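Local coordinates for PbSGBP-B lipoprotein (Prevotella bryantii B14, PDB 6D2Y) that probably binds polysaccharide as a surface glycan-binding lipoprotein and carries a magnesium ion in its C-terminal domain, at residues I373-Y378 with L439-V443; Q366-G370 with A411-F415; Q331-G335 with W369-I373; W362-Q366 with A432-K436. Residue numbers count along the deposited sequence, not the author numbering.

Interaction 1. Residues I373-Y378 with L439-V443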
loop_
_atom_site.group_PDB
_atom_site.type_symbol
_atom_site.label_atom_id
_atom_site.label_comp_id
_atom_site.label_asym_id
_atom_site.label_seq_id
_atom_site.Cartn_x
_atom_site.Cartn_y
_atom_site.Cartn_z
ATOM N N ILE A 373 -1.987 -3.168 14.602
ATOM C CA ILE A 373 -3.131 -2.479 15.187
ATOM C C ILE A 373 -3.603 -1.429 14.188
ATOM O O ILE A 373 -2.929 -0.412 13.976
ATOM C CB ILE A 373 -2.796 -1.850 16.546
ATOM C CG1 ILE A 373 -1.979 -2.829 17.395
ATOM C CG2 ILE A 373 -4.067 -1.454 17.268
ATOM C CD1 ILE A 373 -1.917 -2.474 18.871
ATOM N N TYR A 374 -4.759 -1.678 13.575
ATOM C CA TYR A 374 -5.318 -0.815 12.542
ATOM C C TYR A 374 -6.426 0.041 13.142
ATOM O O TYR A 374 -7.349 -0.483 13.776
ATOM C CB TYR A 374 -5.858 -1.653 11.382
ATOM C CG TYR A 374 -6.469 -0.863 10.242
ATOM C CD1 TYR A 374 -5.752 0.126 9.587
ATOM C CD2 TYR A 374 -7.760 -1.122 9.813
ATOM C CE1 TYR A 374 -6.314 0.840 8.540
ATOM C CE2 TYR A 374 -8.329 -0.423 8.770
ATOM C CZ TYR A 374 -7.605 0.558 8.138
ATOM O OH TYR A 374 -8.176 1.259 7.100
HETATM N N MSE A 375 -6.330 1.351 12.946
HETATM C CA MSE A 375 -7.301 2.261 13.538
HETATM C C MSE A 375 -7.495 3.516 12.690
HETATM O O MSE A 375 -7.042 4.597 13.069
HETATM C CB MSE A 375 -6.871 2.685 14.948
HETATM C CG MSE A 375 -5.386 3.046 15.094
HETATM SE SE MSE A 375 -4.652 2.769 16.873
HETATM C CE MSE A 375 -6.068 3.635 17.870
ATOM N N PRO A 376 -8.179 3.394 11.548
ATOM C CA PRO A 376 -8.405 4.577 10.703
ATOM C C PRO A 376 -9.337 5.599 11.329
ATOM O O PRO A 376 -9.406 6.732 10.834
ATOM C CB PRO A 376 -9.006 3.985 9.425
ATOM C CG PRO A 376 -9.684 2.740 9.883
ATOM C CD PRO A 376 -8.841 2.194 11.010
ATOM N N TRP A 377 -10.055 5.239 12.396
ATOM C CA TRP A 377 -10.897 6.197 13.096
ATOM C C TRP A 377 -10.094 7.181 13.936
ATOM O O TRP A 377 -10.664 8.165 14.421
ATOM C CB TRP A 377 -11.907 5.459 13.980
ATOM C CG TRP A 377 -11.306 4.437 14.897
ATOM C CD1 TRP A 377 -11.195 3.095 14.668
ATOM C CD2 TRP A 377 -10.751 4.669 16.197
ATOM N NE1 TRP A 377 -10.597 2.478 15.742
ATOM C CE2 TRP A 377 -10.315 3.424 16.694
ATOM C CE3 TRP A 377 -10.575 5.810 16.988
ATOM C CZ2 TRP A 377 -9.715 3.286 17.944
ATOM C CZ3 TRP A 377 -9.980 5.671 18.229
ATOM C CH2 TRP A 377 -9.557 4.420 18.695
ATOM N N TYR A 378 -8.797 6.946 14.115
ATOM C CA TYR A 378 -7.916 7.832 14.873
ATOM C C TYR A 378 -7.047 8.590 13.875
ATOM O O TYR A 378 -6.073 8.046 13.344
ATOM C CB TYR A 378 -7.071 7.041 15.866
ATOM C CG TYR A 378 -6.382 7.906 16.893
ATOM C CD1 TYR A 378 -4.997 7.930 16.991
ATOM C CD2 TYR A 378 -7.116 8.698 17.765
ATOM C CE1 TYR A 378 -4.363 8.720 17.928
ATOM C CE2 TYR A 378 -6.492 9.493 18.706
ATOM C CZ TYR A 378 -5.114 9.501 18.784
ATOM O OH TYR A 378 -4.489 10.292 19.720
ATOM N N LEU A 439 -2.577 3.348 23.661
ATOM C CA LEU A 439 -3.589 3.538 22.637
ATOM C C LEU A 439 -4.693 4.460 23.152
ATOM O O LEU A 439 -4.904 4.575 24.363
ATOM C CB LEU A 439 -4.180 2.197 22.204
ATOM C CG LEU A 439 -3.196 1.195 21.600
ATOM C CD1 LEU A 439 -3.486 -0.217 22.090
ATOM C CD2 LEU A 439 -3.205 1.266 20.078
ATOM N N PRO A 440 -5.407 5.139 22.250
ATOM C CA PRO A 440 -6.370 6.159 22.685
ATOM C C PRO A 440 -7.808 5.671 22.732
ATOM O O PRO A 440 -8.159 4.644 22.139
ATOM C CB PRO A 440 -6.206 7.254 21.626
ATOM C CG PRO A 440 -5.710 6.525 20.391
ATOM C CD PRO A 440 -5.230 5.152 20.790
ATOM N N ASP A 441 -8.648 6.421 23.438
ATOM C CA ASP A 441 -10.081 6.191 23.449
ATOM C C ASP A 441 -10.704 6.688 22.146
ATOM O O ASP A 441 -10.098 7.440 21.379
ATOM C CB ASP A 441 -10.727 6.896 24.641
ATOM C CG ASP A 441 -10.405 6.228 25.961
ATOM O OD1 ASP A 441 -9.816 5.126 25.946
ATOM O OD2 ASP A 441 -10.737 6.809 27.016
ATOM N N GLY A 442 -11.939 6.260 21.905
ATOM C CA GLY A 442 -12.699 6.680 20.750
ATOM C C GLY A 442 -14.046 7.245 21.165
ATOM O O GLY A 442 -14.215 7.771 22.266
ATOM N N VAL A 443 -15.008 7.133 20.253
ATOM C CA VAL A 443 -16.389 7.522 20.507
ATOM C C VAL A 443 -17.250 6.267 20.495
ATOM O O VAL A 443 -16.992 5.330 19.729
ATOM C CB VAL A 443 -16.893 8.561 19.482
ATOM C CG1 VAL A 443 -15.918 9.726 19.387
ATOM C CG2 VAL A 443 -17.094 7.928 18.113
#

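Interaction 2. Residues Q366-G370 with A411-F415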
loop_
_atom_site.group_PDB
_atom_site.type_symbol
_atom_site.label_atom_id
_atom_site.label_comp_id
_atom_site.label_asym_id
_atom_site.label_seq_id
_atom_site.Cartn_x
_atom_site.Cartn_y
_atom_site.Cartn_z
ATOM N N GLN A 366 1.852 -10.215 27.869
ATOM C CA GLN A 366 2.929 -9.324 28.315
ATOM C C GLN A 366 4.304 -9.897 27.980
ATOM O O GLN A 366 5.240 -9.832 28.778
ATOM C CB GLN A 366 2.817 -9.026 29.813
ATOM C CG GLN A 366 2.289 -7.639 30.134
ATOM C CD GLN A 366 2.237 -7.359 31.623
ATOM O OE1 GLN A 366 2.698 -6.317 32.086
ATOM N NE2 GLN A 366 1.672 -8.291 32.381
ATOM N N ASN A 367 4.431 -10.461 26.777
ATOM C CA ASN A 367 5.678 -11.078 26.340
ATOM C C ASN A 367 6.278 -10.379 25.123
ATOM O O ASN A 367 7.133 -10.956 24.447
ATOM C CB ASN A 367 5.469 -12.565 26.045
ATOM C CG ASN A 367 4.558 -12.804 24.854
ATOM O OD1 ASN A 367 3.772 -11.936 24.473
ATOM N ND2 ASN A 367 4.662 -13.986 24.259
ATOM N N GLY A 368 5.849 -9.153 24.828
ATOM C CA GLY A 368 6.421 -8.407 23.724
ATOM C C GLY A 368 6.071 -8.919 22.344
ATOM O O GLY A 368 6.779 -8.610 21.382
ATOM N N TRP A 369 4.986 -9.682 22.213
ATOM C CA TRP A 369 4.635 -10.294 20.937
ATOM C C TRP A 369 4.020 -9.267 19.992
ATOM O O TRP A 369 3.090 -8.544 20.361
ATOM C CB TRP A 369 3.669 -11.459 21.145
ATOM C CG TRP A 369 3.339 -12.166 19.869
ATOM C CD1 TRP A 369 2.117 -12.249 19.267
ATOM C CD2 TRP A 369 4.252 -12.878 19.026
ATOM N NE1 TRP A 369 2.212 -12.977 18.104
ATOM C CE2 TRP A 369 3.512 -13.373 17.935
ATOM C CE3 TRP A 369 5.622 -13.149 19.091
ATOM C CZ2 TRP A 369 4.097 -14.123 16.917
ATOM C CZ3 TRP A 369 6.200 -13.892 18.080
ATOM C CH2 TRP A 369 5.439 -14.371 17.009
ATOM N N GLY A 370 4.525 -9.231 18.761
ATOM C CA GLY A 370 4.119 -8.201 17.820
ATOM C C GLY A 370 2.815 -8.532 17.112
ATOM O O GLY A 370 2.574 -9.664 16.696
ATOM N N ALA A 411 6.610 -3.557 20.108
ATOM C CA ALA A 411 6.806 -4.958 20.453
ATOM C C ALA A 411 8.289 -5.280 20.572
ATOM O O ALA A 411 9.121 -4.747 19.831
ATOM C CB ALA A 411 6.163 -5.865 19.411
ATOM N N THR A 412 8.617 -6.167 21.513
ATOM C CA THR A 412 10.003 -6.555 21.742
ATOM C C THR A 412 10.376 -7.884 21.096
ATOM O O THR A 412 11.570 -8.181 20.979
ATOM C CB THR A 412 10.296 -6.628 23.247
ATOM O OG1 THR A 412 9.683 -7.800 23.801
ATOM C CG2 THR A 412 9.766 -5.396 23.959
ATOM N N LYS A 413 9.396 -8.682 20.678
ATOM C CA LYS A 413 9.636 -9.938 19.974
ATOM C C LYS A 413 8.968 -9.864 18.608
ATOM O O LYS A 413 7.756 -9.644 18.518
ATOM C CB LYS A 413 9.100 -11.136 20.763
ATOM C CG LYS A 413 9.280 -11.055 22.268
ATOM C CD LYS A 413 10.733 -11.193 22.693
ATOM C CE LYS A 413 10.975 -10.510 24.032
ATOM N NZ LYS A 413 12.120 -11.092 24.778
ATOM N N SER A 414 9.760 -10.044 17.552
ATOM C CA SER A 414 9.271 -9.987 16.183
ATOM C C SER A 414 8.896 -11.393 15.713
ATOM O O SER A 414 8.830 -12.341 16.499
ATOM C CB SER A 414 10.319 -9.351 15.270
ATOM O OG SER A 414 10.449 -7.960 15.517
ATOM N N PHE A 415 8.636 -11.536 14.416
ATOM C CA PHE A 415 8.408 -12.849 13.832
ATOM C C PHE A 415 9.743 -13.543 13.604
ATOM O O PHE A 415 10.683 -12.941 13.079
ATOM C CB PHE A 415 7.639 -12.731 12.518
ATOM C CG PHE A 415 6.231 -12.236 12.680
ATOM C CD1 PHE A 415 5.428 -12.736 13.691
ATOM C CD2 PHE A 415 5.710 -11.276 11.827
ATOM C CE1 PHE A 415 4.132 -12.294 13.848
ATOM C CE2 PHE A 415 4.407 -10.825 11.980
ATOM C CZ PHE A 415 3.620 -11.337 12.994
#

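Interaction 3. Residues Q331-G335 with W369-I373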
loop_
_atom_site.group_PDB
_atom_site.type_symbol
_atom_site.label_atom_id
_atom_site.label_comp_id
_atom_site.label_asym_id
_atom_site.label_seq_id
_atom_site.Cartn_x
_atom_site.Cartn_y
_atom_site.Cartn_z
ATOM N N GLN A 331 -6.778 -5.127 16.401
ATOM C CA GLN A 331 -5.530 -5.853 16.593
ATOM C C GLN A 331 -5.584 -7.129 15.762
ATOM O O GLN A 331 -6.460 -7.976 15.970
ATOM C CB GLN A 331 -5.294 -6.161 18.072
ATOM C CG GLN A 331 -5.445 -4.932 18.960
ATOM C CD GLN A 331 -4.715 -5.046 20.285
ATOM O OE1 GLN A 331 -3.813 -5.868 20.444
ATOM N NE2 GLN A 331 -5.095 -4.204 21.241
ATOM N N ILE A 332 -4.673 -7.247 14.805
ATOM C CA ILE A 332 -4.570 -8.420 13.947
ATOM C C ILE A 332 -3.353 -9.207 14.414
ATOM O O ILE A 332 -2.212 -8.778 14.215
ATOM C CB ILE A 332 -4.464 -8.024 12.468
ATOM C CG1 ILE A 332 -5.605 -7.073 12.097
ATOM C CG2 ILE A 332 -4.482 -9.254 11.579
ATOM C CD1 ILE A 332 -5.389 -6.330 10.798
ATOM N N ILE A 333 -3.587 -10.356 15.046
ATOM C CA ILE A 333 -2.538 -11.103 15.735
ATOM C C ILE A 333 -2.348 -12.449 15.048
ATOM O O ILE A 333 -3.275 -13.267 15.002
ATOM C CB ILE A 333 -2.861 -11.308 17.225
ATOM C CG1 ILE A 333 -3.464 -10.042 17.840
ATOM C CG2 ILE A 333 -1.613 -11.717 17.987
ATOM C CD1 ILE A 333 -4.956 -10.142 18.088
ATOM N N PHE A 334 -1.144 -12.680 14.531
ATOM C CA PHE A 334 -0.732 -13.995 14.066
ATOM C C PHE A 334 -0.096 -14.762 15.218
ATOM O O PHE A 334 0.520 -14.175 16.111
ATOM C CB PHE A 334 0.259 -13.885 12.905
ATOM C CG PHE A 334 -0.392 -13.673 11.567
ATOM C CD1 PHE A 334 -1.002 -14.726 10.907
ATOM C CD2 PHE A 334 -0.375 -12.427 10.959
ATOM C CE1 PHE A 334 -1.594 -14.540 9.674
ATOM C CE2 PHE A 334 -0.965 -12.235 9.724
ATOM C CZ PHE A 334 -1.577 -13.292 9.081
ATOM N N GLY A 335 -0.248 -16.077 15.190
ATOM C CA GLY A 335 0.245 -16.902 16.280
ATOM C C GLY A 335 0.734 -18.245 15.794
ATOM O O GLY A 335 0.244 -18.784 14.796
ATOM N N TRP A 369 4.986 -9.682 22.213
ATOM C CA TRP A 369 4.635 -10.294 20.937
ATOM C C TRP A 369 4.020 -9.267 19.992
ATOM O O TRP A 369 3.090 -8.544 20.361
ATOM C CB TRP A 369 3.669 -11.459 21.145
ATOM C CG TRP A 369 3.339 -12.166 19.869
ATOM C CD1 TRP A 369 2.117 -12.249 19.267
ATOM C CD2 TRP A 369 4.252 -12.878 19.026
ATOM N NE1 TRP A 369 2.212 -12.977 18.104
ATOM C CE2 TRP A 369 3.512 -13.373 17.935
ATOM C CE3 TRP A 369 5.622 -13.149 19.091
ATOM C CZ2 TRP A 369 4.097 -14.123 16.917
ATOM C CZ3 TRP A 369 6.200 -13.892 18.080
ATOM C CH2 TRP A 369 5.439 -14.371 17.009
ATOM N N GLY A 370 4.525 -9.231 18.761
ATOM C CA GLY A 370 4.119 -8.201 17.820
ATOM C C GLY A 370 2.815 -8.532 17.112
ATOM O O GLY A 370 2.574 -9.664 16.696
ATOM N N ARG A 371 1.970 -7.514 16.979
ATOM C CA ARG A 371 0.747 -7.625 16.200
ATOM C C ARG A 371 0.431 -6.264 15.602
ATOM O O ARG A 371 0.832 -5.227 16.138
ATOM C CB ARG A 371 -0.427 -8.138 17.047
ATOM C CG ARG A 371 -1.246 -7.062 17.744
ATOM C CD ARG A 371 -0.509 -6.464 18.934
ATOM N NE ARG A 371 0.084 -7.485 19.795
ATOM C CZ ARG A 371 -0.572 -8.124 20.758
ATOM N NH1 ARG A 371 -1.849 -7.854 20.988
ATOM N NH2 ARG A 371 0.051 -9.038 21.493
ATOM N N ALA A 372 -0.275 -6.279 14.476
ATOM C CA ALA A 372 -0.673 -5.042 13.821
ATOM C C ALA A 372 -1.935 -4.489 14.465
ATOM O O ALA A 372 -2.840 -5.240 14.840
ATOM C CB ALA A 372 -0.905 -5.273 12.330
ATOM N N ILE A 373 -1.987 -3.168 14.602
ATOM C CA ILE A 373 -3.131 -2.479 15.187
ATOM C C ILE A 373 -3.603 -1.429 14.188
ATOM O O ILE A 373 -2.929 -0.412 13.976
ATOM C CB ILE A 373 -2.796 -1.850 16.546
ATOM C CG1 ILE A 373 -1.979 -2.829 17.395
ATOM C CG2 ILE A 373 -4.067 -1.454 17.268
ATOM C CD1 ILE A 373 -1.917 -2.474 18.871
HETATM O O HOH W 1 1.272 -11.395 15.192
#

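Interaction 4. Residues W362-Q366 with A432-K436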
loop_
_atom_site.group_PDB
_atom_site.type_symbol
_atom_site.label_atom_id
_atom_site.label_comp_id
_atom_site.label_asym_id
_atom_site.label_seq_id
_atom_site.Cartn_x
_atom_site.Cartn_y
_atom_site.Cartn_z
ATOM N N TRP A 362 -2.943 -15.619 24.889
ATOM C CA TRP A 362 -1.706 -15.644 24.118
ATOM C C TRP A 362 -1.426 -14.314 23.430
ATOM O O TRP A 362 -0.261 -13.981 23.187
ATOM C CB TRP A 362 -1.754 -16.774 23.091
ATOM C CG TRP A 362 -2.743 -16.546 21.996
ATOM C CD1 TRP A 362 -4.087 -16.779 22.042
ATOM C CD2 TRP A 362 -2.467 -16.036 20.687
ATOM N NE1 TRP A 362 -4.665 -16.446 20.840
ATOM C CE2 TRP A 362 -3.692 -15.986 19.992
ATOM C CE3 TRP A 362 -1.305 -15.616 20.034
ATOM C CZ2 TRP A 362 -3.787 -15.536 18.677
ATOM C CZ3 TRP A 362 -1.403 -15.166 18.731
ATOM C CH2 TRP A 362 -2.632 -15.132 18.066
ATOM N N PHE A 363 -2.463 -13.542 23.109
ATOM C CA PHE A 363 -2.269 -12.251 22.464
ATOM C C PHE A 363 -2.165 -11.100 23.456
ATOM O O PHE A 363 -2.008 -9.950 23.032
ATOM C CB PHE A 363 -3.392 -11.976 21.451
ATOM C CG PHE A 363 -4.775 -12.007 22.039
ATOM C CD1 PHE A 363 -5.339 -10.866 22.582
ATOM C CD2 PHE A 363 -5.520 -13.175 22.029
ATOM C CE1 PHE A 363 -6.613 -10.890 23.118
ATOM C CE2 PHE A 363 -6.795 -13.205 22.562
ATOM C CZ PHE A 363 -7.341 -12.061 23.105
ATOM N N HIS A 364 -2.236 -11.372 24.758
ATOM C CA HIS A 364 -2.014 -10.349 25.776
ATOM C C HIS A 364 -1.278 -10.954 26.969
ATOM O O HIS A 364 -1.671 -10.800 28.126
ATOM C CB HIS A 364 -3.328 -9.680 26.186
ATOM C CG HIS A 364 -4.265 -10.573 26.941
ATOM N ND1 HIS A 364 -4.394 -10.525 28.312
ATOM C CD2 HIS A 364 -5.135 -11.519 26.514
ATOM C CE1 HIS A 364 -5.294 -11.411 28.700
ATOM N NE2 HIS A 364 -5.760 -12.026 27.627
ATOM N N ALA A 365 -0.166 -11.632 26.689
ATOM C CA ALA A 365 0.612 -12.327 27.704
ATOM C C ALA A 365 1.774 -11.497 28.237
ATOM O O ALA A 365 2.602 -12.026 28.986
ATOM C CB ALA A 365 1.132 -13.654 27.149
ATOM N N GLN A 366 1.852 -10.215 27.869
ATOM C CA GLN A 366 2.929 -9.324 28.315
ATOM C C GLN A 366 4.304 -9.897 27.980
ATOM O O GLN A 366 5.240 -9.832 28.778
ATOM C CB GLN A 366 2.817 -9.026 29.813
ATOM C CG GLN A 366 2.289 -7.639 30.134
ATOM C CD GLN A 366 2.237 -7.359 31.623
ATOM O OE1 GLN A 366 2.698 -6.317 32.086
ATOM N NE2 GLN A 366 1.672 -8.291 32.381
ATOM N N ALA A 432 -4.755 -2.774 27.722
ATOM C CA ALA A 432 -4.187 -1.981 28.810
ATOM C C ALA A 432 -3.387 -2.922 29.707
ATOM O O ALA A 432 -3.959 -3.619 30.550
ATOM C CB ALA A 432 -5.273 -1.254 29.591
ATOM N N TYR A 433 -2.071 -2.932 29.517
ATOM C CA TYR A 433 -1.182 -3.707 30.370
ATOM C C TYR A 433 -0.936 -2.970 31.675
ATOM O O TYR A 433 -0.518 -1.806 31.669
ATOM C CB TYR A 433 0.150 -3.953 29.673
ATOM C CG TYR A 433 0.181 -5.167 28.792
ATOM C CD1 TYR A 433 -0.729 -6.206 28.957
ATOM C CD2 TYR A 433 1.124 -5.274 27.791
ATOM C CE1 TYR A 433 -0.689 -7.317 28.138
ATOM C CE2 TYR A 433 1.172 -6.367 26.983
ATOM C CZ TYR A 433 0.269 -7.387 27.149
ATOM O OH TYR A 433 0.350 -8.472 26.311
ATOM N N ASN A 434 -1.177 -3.655 32.791
ATOM C CA ASN A 434 -0.898 -3.120 34.121
ATOM C C ASN A 434 -1.573 -1.764 34.318
ATOM O O ASN A 434 -0.959 -0.791 34.761
ATOM C CB ASN A 434 0.609 -3.028 34.363
ATOM C CG ASN A 434 1.151 -4.233 35.104
ATOM O OD1 ASN A 434 0.445 -4.862 35.891
ATOM N ND2 ASN A 434 2.410 -4.568 34.845
ATOM N N ASP A 435 -2.855 -1.705 33.958
ATOM C CA ASP A 435 -3.718 -0.538 34.126
ATOM C C ASP A 435 -3.234 0.687 33.354
ATOM O O ASP A 435 -3.779 1.782 33.541
ATOM C CB ASP A 435 -3.888 -0.173 35.608
ATOM C CG ASP A 435 -4.234 -1.373 36.475
ATOM O OD1 ASP A 435 -3.449 -2.348 36.509
ATOM O OD2 ASP A 435 -5.299 -1.342 37.125
ATOM N N LYS A 436 -2.226 0.540 32.498
ATOM C CA LYS A 436 -1.679 1.643 31.718
ATOM C C LYS A 436 -1.825 1.323 30.237
ATOM O O LYS A 436 -1.495 0.215 29.802
ATOM C CB LYS A 436 -0.210 1.893 32.070
ATOM C CG LYS A 436 0.043 2.133 33.553
ATOM C CD LYS A 436 1.449 2.654 33.803
ATOM C CE LYS A 436 1.433 3.865 34.720
ATOM N NZ LYS A 436 1.726 5.123 33.978
#

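Interaction 1. Residues I373-Y378 with L439-V443
The backbones of 373-378 and 439-443 stay too far apart to pair: the CA atoms of Tyr378 and Gly442 are 7.7 Å from each other, and those of Ile373 and Leu439 are 9.6 Å apart. Residues 373-378 finish strand 372-374 and then fold into a type I beta turn from Met375 to Tyr378, closed by a hydrogen bond from Tyr378 N to Met375 O (3.1 Å). Residues 439-443 form an irregular loop leading to strand 449-458. The contact therefore joins the end of an outermost strand of a four-stranded antiparallel sheet, in the beta-sandwich domain, to a loop beside it, and side chains fill the gap. Pro440 is central. Its CG lies 3.4 Å from the centroid of the Tyr378 ring, almost on the normal, in a CH-pi contact, while its CD meets CE of Met375, a selenomethionine, at 3.4 Å. The apolar run continues as Met375 SE touches Leu439 CD2 (3.8 Å) and Ile373 CG2 approaches the same Leu439 CD2 (4.0 Å). Trp377 presents its ring edge to backbone oxygens, CZ3 to Asp441 O at 3.6 Å and CH2 to Pro440 O at 3.7 Å. The CA-to-CB bond of Asp441 points away from 373-378, and its OD1 forms a salt bridge with Lys430.

Interaction 2. Residues Q366-G370 with A411-F415
Backbone hydrogen bonds hold the two loops 366-370 and 411-415 together, although neither forms a regular strand. The first precedes strand 372-374 and the second lies between strands 393-398 and 423-428, both in the beta-sandwich domain, within the range of the xyloglucan-binding family of surface glycan-binding protein B. Gly368 O receives a bond from Lys413 N (2.7 Å) and a weak one from Thr412 N (3.1 Å), while Gly370 N gives a weak bond to Lys413 O (3.3 Å). The result is a single beta bridge between Trp369 and Lys413, CA atoms 5.1 Å apart, with the paths diverging by 71°. Close packing accounts for Gly368: a CB there would clash with Thr412 OG1, and its positive phi itself favours glycine. Gly370 CA lies 3.5 Å from Ala411 CB.

Aromatic contact comes next. Phe415 turns its edge toward the face of Trp369 in an offset edge-to-face pair, ring centroids 5.5 Å apart and planes at 69°, with Trp369 CZ2 and Phe415 CE1 at 3.6 Å. Phe421 meets Phe415 edge-to-face as well, and Trp369 NE1 is bonded to Phe334 O. Such chemistry implies a junction specified mostly by main-chain atoms, in which the lack of a side chain at Gly368 permits the close approach of Thr412 and two of the three bonds are weak, while the indole and phenyl rings add apolar contact.

Interaction 3. Residues Q331-G335 with W369-I373
Trp369, first along 369-373, reaches over to strand 330-335 with its indole: NE1 donates to Phe334 O at 2.9 Å, and CD1 packs on Ile333 CG2 (4.0 Å). At Gly370 a water takes over, accepting from Phe334 N (2.8 Å) and donating to Gly370 O (2.6 Å), so it spans the place where direct pairing has stopped. Arg371 folds back, giving NE and NH2 to Trp369 O, while NH1 bonds Gln331 OE1 (2.8 Å) and Ile333 CG1 lies over one face of the guanidinium; NH2 also bonds Phe363 O. Ala372 forms the antiparallel hydrogen-bonded pair with Ile332, whose N meets Ala372 O at 2.7 Å and whose O receives Ala372 N at 3.2 Å. Ile373 follows as a non-hydrogen-bonded pair with Gln331. Strand 372-374 is an outermost strand of its four-stranded sheet, beside 330-335, which bonds strand 423-428 on its other side, and the face bearing Ile332 and Ala372 packs on Ile397 of strand 393-398 in another sheet of the sandwich.

Interaction 4. Residues W362-Q366 with A432-K436
This is a surface contact between two loops of the beta-sandwich domain, in which one tyrosine does most of the joining. Tyr433 begins a type I' beta turn that ends at Lys436, the hydrogen bond from Lys436 N to Tyr433 O (3.0 Å) closing it and the two central residues, Asn434 and Asp435, both taking positive phi. The turn belongs to the loop between strands 423-428 and 449-458; its partner, 362-366, lies in the long connection from strand 330-335 to strand 372-374. From the start of the turn the Tyr433 side chain extends toward the backbone of 362-366. Its OH accepts a hydrogen bond from Gln366 N (2.8 Å) and has a second partner in Glu405, so the hydroxyl links three parts of the chain. The same OH lies 3.0 Å from His364 C. Gln366, with a left-handed backbone (phi 55°, psi 42°), runs its aliphatic chain along the tyrosine, while Phe406 meets the rings of both Tyr433 and His364. The two segments bury 228 Å², mostly on Tyr433 and Gln366. Gln366 CG sits 3.3 Å from the centroid of the Tyr433 ring, 2° off its normal, a CH-pi contact nearly straight over the face.

Followed from the N terminus, the chain shows how several overlapping closures can meet at one edge strand of a sandwich. Interaction 3 closes first, bringing 369-373 back beside strand 330-335 after a long connection without helix or strand. Within that connection interactions 4 and 2 start from the same stretch, sharing Gln366; interaction 2 closes sooner, at 411-415, than interaction 4, which closes at 432-436 and crosses interaction 3. Interaction 2 opens where interaction 3 ends, sharing Trp369 and Gly370. Interaction 1 follows interaction 3 in series, sharing Ile373, and crosses interactions 2 and 4 before closing at 439-443. Together they tie strand 372-374 and its flanking loops to the loops around strand 423-428.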